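Side-chain contacts in periplasmic binding protein/LacI transcriptional regulator (Burkholderia multivorans, PDB 4YLE), which probably binds a simple sugar or related solute in the periplasm and delivers it to an ABC transporter: residues A[38-41]-A[46-49]; A[79-84]-A[99-104]; A[148-153]-A[180-185]; A[167-172]-A[185-190]. All coordinates share one frame; numbering follows the deposited sequence.

Interaction 1. Residues A[38-41]-A[46-49]; sequences VMKS and FFLT
Phe47 of helix 45-60 lays its ring against residues 39-41, where Lys40 wraps round it. This is the tight part of the contact. The backbone N of Lys40 lies 3.9 Å above the plane of the Phe47 ring, over its centre. The ring of Phe46 brings CD2 to the opposite face. Lys40 CB touches Phe47 CE2 at 3.6 Å. Further out, the lysine chain bends at chi3 (-101°) and follows the rim, with CE 3.4 Å from Phe47 CZ. Lys40 NZ then sits in the ring plane at the edge, not over a face. It forms a salt bridge with Asp124 and lies close to a bound ligand of unknown identity. Ser41 O approaches the ring obliquely, 3.5 Å from Phe47 CD2. Met39, a selenomethionine, slides past the ring with its CB 3.8 Å from Phe47 CD1, and its SE lies 3.5 Å from Phe47 O. The backbone N atoms of Lys40 and Ser41 are buried here without a hydrogen-bond partner. Toward Leu48, which is partly exposed, the packing thins out. The contact opens the beta-alpha-beta unit 34-39, 45-60, 66-72; Val38 packs on helix 78-90, and Phe46 leans on helix 279-295.

Interaction 2. Residues A[79-84]-A[99-104]; sequences ANQIRI and APADSK
Gln81 clasps the loop after strand 95-98 with both ends of its side-chain amide. Its OE1 accepts from Ala101 N at 2.7 Å, with an N-H...O angle of 157°. Its NE2 donates to Ala99 O at 2.8 Å, along a more bent path of 145°. This is a two-pronged side-chain grip on a backbone, joining helix 78-90 to a strand-to-helix loop of the alternating beta-alpha fold of periplasmic binding proteins. Neither bond is flat. Ala101 N is tilted from the carbonyl plane of Gln81, and Ala99 O lies out of the plane of the Gln81 amide. Gln81 gets there because its CG stands opposite the backbone N (chi1 -163°) and its chain runs straight beyond. NE2 has a second acceptor in Met39 O of the neighbouring strand. Three bonds therefore hold this buried amide and fix which of its ends carries the oxygen. Packing round the bonds is light. Ala101 turns its methyl toward the helix, with CB 3.5 Å from Gln81 OE1. Pro100 CA touches the same oxygen at 3.4 Å. Beyond the clasp, Ser103 OG bonds to Arg126 O and Thr177 N, and Pro100 O is held by Asn125. Within the loop Asp102 forms an Asx turn: its OD1 accepts from Lys104 N at 2.9 Å, nearly in line with the C-O bond, and also from Ala105 N.

Interaction 3. Residues A[148-153]-A[180-185]; sequences KGARKV and QQRTAG
The guanidinium groups of Arg182 and Arg151 both turn away from the contact, and the two residues meet Ala150 and Gly185 through their stems. This is a close helix-helix crossing of small residues, and neither guanidinium stacks across it. The head of Arg182 leaves along an extended chain for the ligand site. There NH1 hydrogen-bonds to Gly230 O and to the bound ligand of unknown identity, while NE bonds to Asn146. The head of Arg151 turns off at chi2 (65°) to a salt bridge with Asp155. The axes of segments 148-153 and 180-185 come within 7.1 Å and cross at -38°. Gly185 has no side chain on the side that faces Ala150, which lets its CA come within 4.4 Å of Arg151 CA. Ala150 points its methyl into the other helix, where CB lies 3.9 Å from Gly185 CA and 4.0 Å from Arg182 CB. Arg151 lies alongside the end of the segment, and its CD is 3.8 Å from Gly185 O. The crossing thus joins helix 146-160 to helix 177-193, which carries the ligand-binding arginine. Ala150 also touches Phe186, the residue after Gly185. The tightest point is backbone against methyl, with Ala150 CB 3.2 Å from Arg182 O.

Interaction 4. Residues A[167-172]-A[185-190]; sequences VGIVEG and GFQDAM
Ile169 pushes its CD1 methyl against the stems of Phe186 and Gln187 on the facing helix. The pair belongs to a beta-alpha-beta unit made of strand 166-171, helix 177-193 and strand 196-202. Ile169 CD1 is 3.8 Å from Phe186 CB and 3.8 Å from Gln187 CG, so it touches both. Its chain is stretched out (chi2 176°), which carries the methyl this far from the sheet. The other branch, Ile169 CG2, meets the Phe186 ring obliquely at CD2, 4.1 Å away. Two residues earlier on the strand and four later on the helix, Val167 meets Met190, a selenomethionine. The two side chains pass at a slant, and Val167 CG2 is 3.9 Å from Met190 CG. All of this is apolar packing.

The next shell sets the positions. The segments of strand and helix run nearly antiparallel, at 167°, with their axes 10.0 Å apart. Leu228 of strand 226-229 touches Val167, Phe186 and Met190. Val197 of strand 196-202 does the same for Ile169 and Gln187. Near the end of the strand, Glu171 bonds to Thr183 on the same helix and to Ser174 in the loop between. The contact is therefore the hydrophobic seam between the four-stranded parallel sheet and helix 177-193, one of the helices packed on it. The chain of Met190 bends at chi2 (-58°) and again at chi3, and its SE lies 3.9 Å from Val167 CG2.

The contacts come in two groups. Interactions 1 and 2 belong to the part built on the seven-stranded sheet. Their centres are about 12 Å apart, and they touch through Val38 O and Ala99 N, a probable backbone hydrogen bond. Interactions 3 and 4 belong to the part around the four-stranded sheet. Their centres are about 7 Å apart, and they share Gly185 and helix 177-193. Along the chain, interactions 1 and 2 close before 3 opens, whereas 3 and 4 alternate their segments. The centres of interactions 1 and 3 lie about 21 Å apart. Even so, Lys40 and Arg182 both come close to the bound ligand, consistent with a site between the two lobes.

Interaction 1. Residues A[38-41]-A[46-49]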
# COMPACT_ATOMS: atom_id res chain seq x y z
N VAL A 38 6.88 -11.33 2.51
CA VAL A 38 6.91 -10.57 3.77
C VAL A 38 6.07 -9.33 3.60
O VAL A 38 6.38 -8.47 2.81
CB VAL A 38 8.36 -10.23 4.14
CG1 VAL A 38 8.43 -9.29 5.38
CG2 VAL A 38 9.14 -11.52 4.39
N MSE A 39 4.97 -9.27 4.35
CA MSE A 39 3.94 -8.27 4.17
C MSE A 39 3.90 -7.31 5.34
O MSE A 39 4.70 -7.40 6.24
CB MSE A 39 2.59 -8.95 4.00
CG MSE A 39 2.58 -9.83 2.77
SE MSE A 39 0.89 -10.81 2.56
CE MSE A 39 1.27 -12.17 3.92
N LYS A 40 2.96 -6.38 5.31
CA LYS A 40 2.77 -5.49 6.43
C LYS A 40 1.64 -6.04 7.27
O LYS A 40 1.63 -7.22 7.63
CB LYS A 40 2.51 -4.06 5.95
CG LYS A 40 3.72 -3.41 5.26
CD LYS A 40 3.38 -2.05 4.55
CE LYS A 40 3.23 -2.26 3.02
NZ LYS A 40 2.30 -1.28 2.37
N SER A 41 0.67 -5.21 7.60
CA SER A 41 -0.26 -5.56 8.65
C SER A 41 -1.25 -6.64 8.32
O SER A 41 -2.06 -6.52 7.39
CB SER A 41 -1.04 -4.33 9.07
OG SER A 41 -2.01 -4.73 10.01
N PHE A 46 -6.28 -5.81 2.89
CA PHE A 46 -5.42 -5.72 1.71
C PHE A 46 -4.38 -6.85 1.71
O PHE A 46 -4.16 -7.52 0.69
CB PHE A 46 -4.73 -4.37 1.68
CG PHE A 46 -3.81 -4.19 0.49
CD1 PHE A 46 -4.31 -3.81 -0.75
CD2 PHE A 46 -2.44 -4.37 0.63
CE1 PHE A 46 -3.45 -3.64 -1.84
CE2 PHE A 46 -1.59 -4.18 -0.43
CZ PHE A 46 -2.08 -3.83 -1.68
N PHE A 47 -3.72 -7.06 2.84
CA PHE A 47 -2.70 -8.09 2.89
C PHE A 47 -3.26 -9.47 3.05
O PHE A 47 -2.63 -10.44 2.58
CB PHE A 47 -1.69 -7.73 3.99
CG PHE A 47 -0.92 -6.51 3.64
CD1 PHE A 47 -0.01 -6.55 2.59
CD2 PHE A 47 -1.15 -5.32 4.27
CE1 PHE A 47 0.68 -5.41 2.22
CE2 PHE A 47 -0.47 -4.17 3.90
CZ PHE A 47 0.43 -4.22 2.86
N LEU A 48 -4.42 -9.59 3.69
CA LEU A 48 -5.05 -10.90 3.74
C LEU A 48 -5.43 -11.35 2.34
O LEU A 48 -5.22 -12.50 1.98
CB LEU A 48 -6.24 -10.89 4.69
CG LEU A 48 -5.81 -10.47 6.10
CD1 LEU A 48 -7.02 -10.51 6.99
CD2 LEU A 48 -4.67 -11.34 6.69
N THR A 49 -5.92 -10.41 1.52
CA THR A 49 -6.24 -10.66 0.12
C THR A 49 -4.98 -11.02 -0.68
O THR A 49 -4.97 -11.96 -1.48
CB THR A 49 -6.91 -9.42 -0.50
OG1 THR A 49 -8.21 -9.28 0.08
CG2 THR A 49 -7.05 -9.55 -2.02

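Interaction 2. Residues A[79-84]-A[99-104]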
# COMPACT_ATOMS: atom_id res chain seq x y z
N ALA A 79 10.19 -2.62 13.11
CA ALA A 79 11.18 -3.43 13.83
C ALA A 79 10.96 -4.94 13.60
O ALA A 79 11.90 -5.70 13.27
CB ALA A 79 11.15 -3.11 15.34
N ASN A 80 9.71 -5.37 13.78
CA ASN A 80 9.37 -6.76 13.59
C ASN A 80 9.47 -7.20 12.14
O ASN A 80 9.76 -8.36 11.86
CB ASN A 80 7.96 -7.06 14.10
CG ASN A 80 7.74 -8.55 14.27
OD1 ASN A 80 8.62 -9.26 14.77
ND2 ASN A 80 6.59 -9.04 13.84
N GLN A 81 9.16 -6.31 11.20
CA GLN A 81 9.28 -6.72 9.81
C GLN A 81 10.74 -7.02 9.54
O GLN A 81 11.05 -8.01 8.90
CB GLN A 81 8.77 -5.66 8.85
CG GLN A 81 8.52 -6.25 7.45
CD GLN A 81 8.03 -5.24 6.47
OE1 GLN A 81 8.66 -4.21 6.27
NE2 GLN A 81 6.89 -5.52 5.82
N ILE A 82 11.63 -6.19 10.08
CA ILE A 82 13.06 -6.41 9.89
C ILE A 82 13.43 -7.76 10.48
O ILE A 82 14.21 -8.51 9.89
CB ILE A 82 13.91 -5.28 10.51
CG1 ILE A 82 13.73 -4.00 9.68
CG2 ILE A 82 15.40 -5.66 10.57
CD1 ILE A 82 14.33 -2.75 10.26
N ARG A 83 12.85 -8.09 11.64
CA ARG A 83 13.15 -9.35 12.29
C ARG A 83 12.71 -10.52 11.42
O ARG A 83 13.42 -11.52 11.32
CB ARG A 83 12.47 -9.43 13.66
CG ARG A 83 13.21 -8.61 14.73
CD ARG A 83 12.81 -9.03 16.14
NE ARG A 83 11.37 -8.92 16.36
CZ ARG A 83 10.75 -7.82 16.78
NH1 ARG A 83 11.42 -6.70 17.02
NH2 ARG A 83 9.43 -7.83 16.95
N ILE A 84 11.56 -10.38 10.77
CA ILE A 84 11.06 -11.43 9.92
C ILE A 84 12.03 -11.68 8.77
O ILE A 84 12.36 -12.84 8.48
CB ILE A 84 9.68 -11.07 9.39
CG1 ILE A 84 8.68 -11.16 10.54
CG2 ILE A 84 9.25 -12.01 8.28
CD1 ILE A 84 7.37 -10.52 10.29
N ALA A 99 7.05 -6.39 0.90
CA ALA A 99 6.25 -5.14 0.93
C ALA A 99 6.67 -4.33 2.15
O ALA A 99 6.18 -4.57 3.25
CB ALA A 99 4.75 -5.44 0.99
N PRO A 100 7.62 -3.39 1.98
CA PRO A 100 8.30 -2.85 3.18
C PRO A 100 7.47 -1.85 3.97
O PRO A 100 6.76 -1.02 3.37
CB PRO A 100 9.56 -2.20 2.60
CG PRO A 100 9.24 -1.90 1.20
CD PRO A 100 8.27 -2.94 0.73
N ALA A 101 7.55 -1.93 5.29
CA ALA A 101 6.77 -1.06 6.18
C ALA A 101 7.32 0.37 6.21
O ALA A 101 6.61 1.31 6.60
CB ALA A 101 6.75 -1.63 7.58
N ASP A 102 8.59 0.49 5.82
CA ASP A 102 9.34 1.76 5.79
C ASP A 102 10.23 1.74 4.56
O ASP A 102 10.94 0.76 4.34
CB ASP A 102 10.17 1.90 7.06
CG ASP A 102 10.80 3.26 7.20
OD1 ASP A 102 11.50 3.71 6.27
OD2 ASP A 102 10.62 3.88 8.27
N SER A 103 10.19 2.78 3.73
CA SER A 103 10.94 2.76 2.46
C SER A 103 12.46 2.90 2.62
O SER A 103 13.23 2.57 1.72
CB SER A 103 10.42 3.88 1.56
OG SER A 103 9.13 3.51 1.04
N LYS A 104 12.88 3.42 3.77
CA LYS A 104 14.32 3.53 4.06
C LYS A 104 14.83 2.46 5.03
O LYS A 104 15.94 1.92 4.88
CB LYS A 104 14.64 4.91 4.64
CG LYS A 104 14.45 6.05 3.67
CD LYS A 104 15.15 7.31 4.17
CE LYS A 104 14.47 8.58 3.72
NZ LYS A 104 13.17 8.78 4.42

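Interaction 3. Residues A[148-153]-A[180-185]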
# COMPACT_ATOMS: atom_id res chain seq x y z
N LYS A 148 -0.67 8.29 -10.10
CA LYS A 148 -1.75 8.12 -11.08
C LYS A 148 -2.98 7.46 -10.46
O LYS A 148 -4.10 7.82 -10.81
CB LYS A 148 -1.28 7.27 -12.26
CG LYS A 148 -0.25 7.93 -13.15
CD LYS A 148 0.18 6.99 -14.25
CE LYS A 148 1.23 7.65 -15.18
NZ LYS A 148 1.71 6.75 -16.27
N GLY A 149 -2.77 6.47 -9.58
CA GLY A 149 -3.87 5.79 -8.93
C GLY A 149 -4.71 6.75 -8.09
O GLY A 149 -5.92 6.84 -8.29
N ALA A 150 -4.06 7.48 -7.19
CA ALA A 150 -4.75 8.46 -6.35
C ALA A 150 -5.40 9.54 -7.20
O ALA A 150 -6.45 10.02 -6.87
CB ALA A 150 -3.77 9.07 -5.34
N ARG A 151 -4.77 9.90 -8.32
CA ARG A 151 -5.32 10.93 -9.22
C ARG A 151 -6.65 10.48 -9.79
O ARG A 151 -7.56 11.29 -9.92
CB ARG A 151 -4.35 11.23 -10.35
CG ARG A 151 -4.84 12.28 -11.41
CD ARG A 151 -5.02 13.66 -10.82
NE ARG A 151 -5.64 14.58 -11.78
CZ ARG A 151 -4.96 15.36 -12.63
NH1 ARG A 151 -3.63 15.37 -12.63
NH2 ARG A 151 -5.62 16.14 -13.47
N LYS A 152 -6.75 9.20 -10.16
CA LYS A 152 -8.05 8.66 -10.61
C LYS A 152 -9.15 8.88 -9.57
O LYS A 152 -10.25 9.30 -9.90
CB LYS A 152 -7.95 7.17 -10.92
CG LYS A 152 -7.19 6.83 -12.18
CD LYS A 152 -7.23 5.33 -12.42
CE LYS A 152 -6.65 4.99 -13.79
NZ LYS A 152 -6.99 3.59 -14.21
N VAL A 153 -8.85 8.52 -8.31
CA VAL A 153 -9.81 8.63 -7.22
C VAL A 153 -10.13 10.10 -6.98
O VAL A 153 -11.29 10.47 -6.93
CB VAL A 153 -9.27 7.97 -5.95
CG1 VAL A 153 -10.26 8.15 -4.78
CG2 VAL A 153 -8.99 6.47 -6.25
N GLN A 180 3.33 8.99 0.17
CA GLN A 180 3.66 10.27 -0.42
C GLN A 180 3.07 10.44 -1.78
O GLN A 180 2.57 11.50 -2.13
CB GLN A 180 5.18 10.43 -0.48
CG GLN A 180 5.81 10.44 0.88
CD GLN A 180 7.30 10.17 0.86
OE1 GLN A 180 7.93 10.06 -0.19
NE2 GLN A 180 7.88 10.04 2.05
N GLN A 181 3.12 9.38 -2.58
CA GLN A 181 2.65 9.48 -3.95
C GLN A 181 1.13 9.53 -4.02
O GLN A 181 0.58 10.19 -4.91
CB GLN A 181 3.21 8.33 -4.76
CG GLN A 181 4.72 8.42 -4.84
CD GLN A 181 5.17 9.72 -5.51
OE1 GLN A 181 5.72 10.64 -4.87
NE2 GLN A 181 4.87 9.83 -6.78
N ARG A 182 0.44 8.88 -3.07
CA ARG A 182 -1.02 9.01 -3.06
C ARG A 182 -1.41 10.41 -2.66
O ARG A 182 -2.31 11.00 -3.25
CB ARG A 182 -1.68 8.00 -2.10
CG ARG A 182 -1.57 6.61 -2.72
CD ARG A 182 -2.29 5.55 -1.92
NE ARG A 182 -1.66 4.29 -2.26
CZ ARG A 182 -1.63 3.22 -1.47
NH1 ARG A 182 -2.23 3.24 -0.29
NH2 ARG A 182 -1.00 2.14 -1.89
N THR A 183 -0.74 10.95 -1.65
CA THR A 183 -1.05 12.32 -1.29
C THR A 183 -0.81 13.26 -2.48
O THR A 183 -1.61 14.16 -2.75
CB THR A 183 -0.23 12.76 -0.04
OG1 THR A 183 -0.74 12.01 1.09
CG2 THR A 183 -0.35 14.28 0.21
N ALA A 184 0.27 13.06 -3.21
CA ALA A 184 0.56 13.90 -4.36
C ALA A 184 -0.51 13.78 -5.45
O ALA A 184 -0.95 14.78 -6.01
CB ALA A 184 1.94 13.57 -4.91
N GLY A 185 -0.95 12.54 -5.75
CA GLY A 185 -2.03 12.33 -6.72
C GLY A 185 -3.33 13.01 -6.29
O GLY A 185 -4.02 13.63 -7.11

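Interaction 4. Residues A[167-172]-A[185-190]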
# COMPACT_ATOMS: atom_id res chain seq x y z
N VAL A 167 -10.97 20.63 1.37
CA VAL A 167 -10.84 19.21 1.62
C VAL A 167 -9.60 18.92 2.48
O VAL A 167 -8.70 19.75 2.55
CB VAL A 167 -10.78 18.42 0.28
CG1 VAL A 167 -11.92 18.91 -0.63
CG2 VAL A 167 -9.44 18.64 -0.40
N GLY A 168 -9.59 17.76 3.13
CA GLY A 168 -8.46 17.28 3.89
C GLY A 168 -7.98 15.97 3.33
O GLY A 168 -8.76 15.19 2.81
N ILE A 169 -6.66 15.76 3.42
CA ILE A 169 -6.04 14.50 3.01
C ILE A 169 -5.53 13.75 4.24
O ILE A 169 -4.74 14.27 5.04
CB ILE A 169 -4.89 14.75 2.03
CG1 ILE A 169 -5.44 15.44 0.79
CG2 ILE A 169 -4.17 13.44 1.65
CD1 ILE A 169 -4.38 15.84 -0.25
N VAL A 170 -6.02 12.53 4.39
CA VAL A 170 -5.59 11.63 5.44
C VAL A 170 -4.57 10.67 4.81
O VAL A 170 -4.92 9.82 3.99
CB VAL A 170 -6.75 10.88 6.07
CG1 VAL A 170 -6.26 10.10 7.32
CG2 VAL A 170 -7.84 11.83 6.47
N GLU A 171 -3.31 10.84 5.19
CA GLU A 171 -2.17 10.22 4.54
C GLU A 171 -1.71 8.94 5.23
O GLU A 171 -1.96 8.75 6.42
CB GLU A 171 -1.06 11.27 4.53
CG GLU A 171 0.27 10.89 4.11
CD GLU A 171 1.09 12.14 4.01
OE1 GLU A 171 1.72 12.55 5.01
OE2 GLU A 171 1.02 12.74 2.94
N GLY A 172 -1.08 8.05 4.48
CA GLY A 172 -0.45 6.88 5.10
C GLY A 172 0.79 7.26 5.91
O GLY A 172 1.08 8.44 6.16
N GLY A 185 -0.95 12.54 -5.75
CA GLY A 185 -2.03 12.33 -6.72
C GLY A 185 -3.33 13.01 -6.29
O GLY A 185 -4.02 13.63 -7.11
N PHE A 186 -3.64 12.90 -5.00
CA PHE A 186 -4.82 13.56 -4.45
C PHE A 186 -4.68 15.08 -4.62
O PHE A 186 -5.61 15.75 -5.06
CB PHE A 186 -4.99 13.20 -2.98
CG PHE A 186 -5.58 11.82 -2.71
CD1 PHE A 186 -6.59 11.28 -3.51
CD2 PHE A 186 -5.26 11.13 -1.55
CE1 PHE A 186 -7.16 10.05 -3.22
CE2 PHE A 186 -5.83 9.88 -1.26
CZ PHE A 186 -6.78 9.36 -2.08
N GLN A 187 -3.52 15.61 -4.27
CA GLN A 187 -3.29 17.06 -4.42
C GLN A 187 -3.44 17.47 -5.90
O GLN A 187 -4.03 18.48 -6.20
CB GLN A 187 -1.90 17.46 -3.91
CG GLN A 187 -1.60 17.20 -2.44
CD GLN A 187 -1.71 18.42 -1.56
OE1 GLN A 187 -2.44 19.36 -1.86
NE2 GLN A 187 -0.97 18.40 -0.47
N ASP A 188 -2.92 16.67 -6.82
CA ASP A 188 -3.01 16.97 -8.25
C ASP A 188 -4.45 17.12 -8.67
O ASP A 188 -4.81 18.05 -9.41
CB ASP A 188 -2.37 15.85 -9.08
CG ASP A 188 -0.86 15.71 -8.87
OD1 ASP A 188 -0.19 16.66 -8.38
OD2 ASP A 188 -0.32 14.63 -9.29
N ALA A 189 -5.28 16.19 -8.21
CA ALA A 189 -6.70 16.19 -8.57
C ALA A 189 -7.40 17.43 -8.04
O ALA A 189 -8.17 18.09 -8.76
CB ALA A 189 -7.35 14.94 -8.03
N MSE A 190 -7.14 17.75 -6.78
CA MSE A 190 -7.78 18.90 -6.14
C MSE A 190 -7.36 20.21 -6.80
O MSE A 190 -8.22 21.06 -7.06
CB MSE A 190 -7.46 18.91 -4.66
CG MSE A 190 -8.07 17.70 -3.91
SE MSE A 190 -10.04 17.57 -4.09
CE MSE A 190 -10.14 16.33 -5.64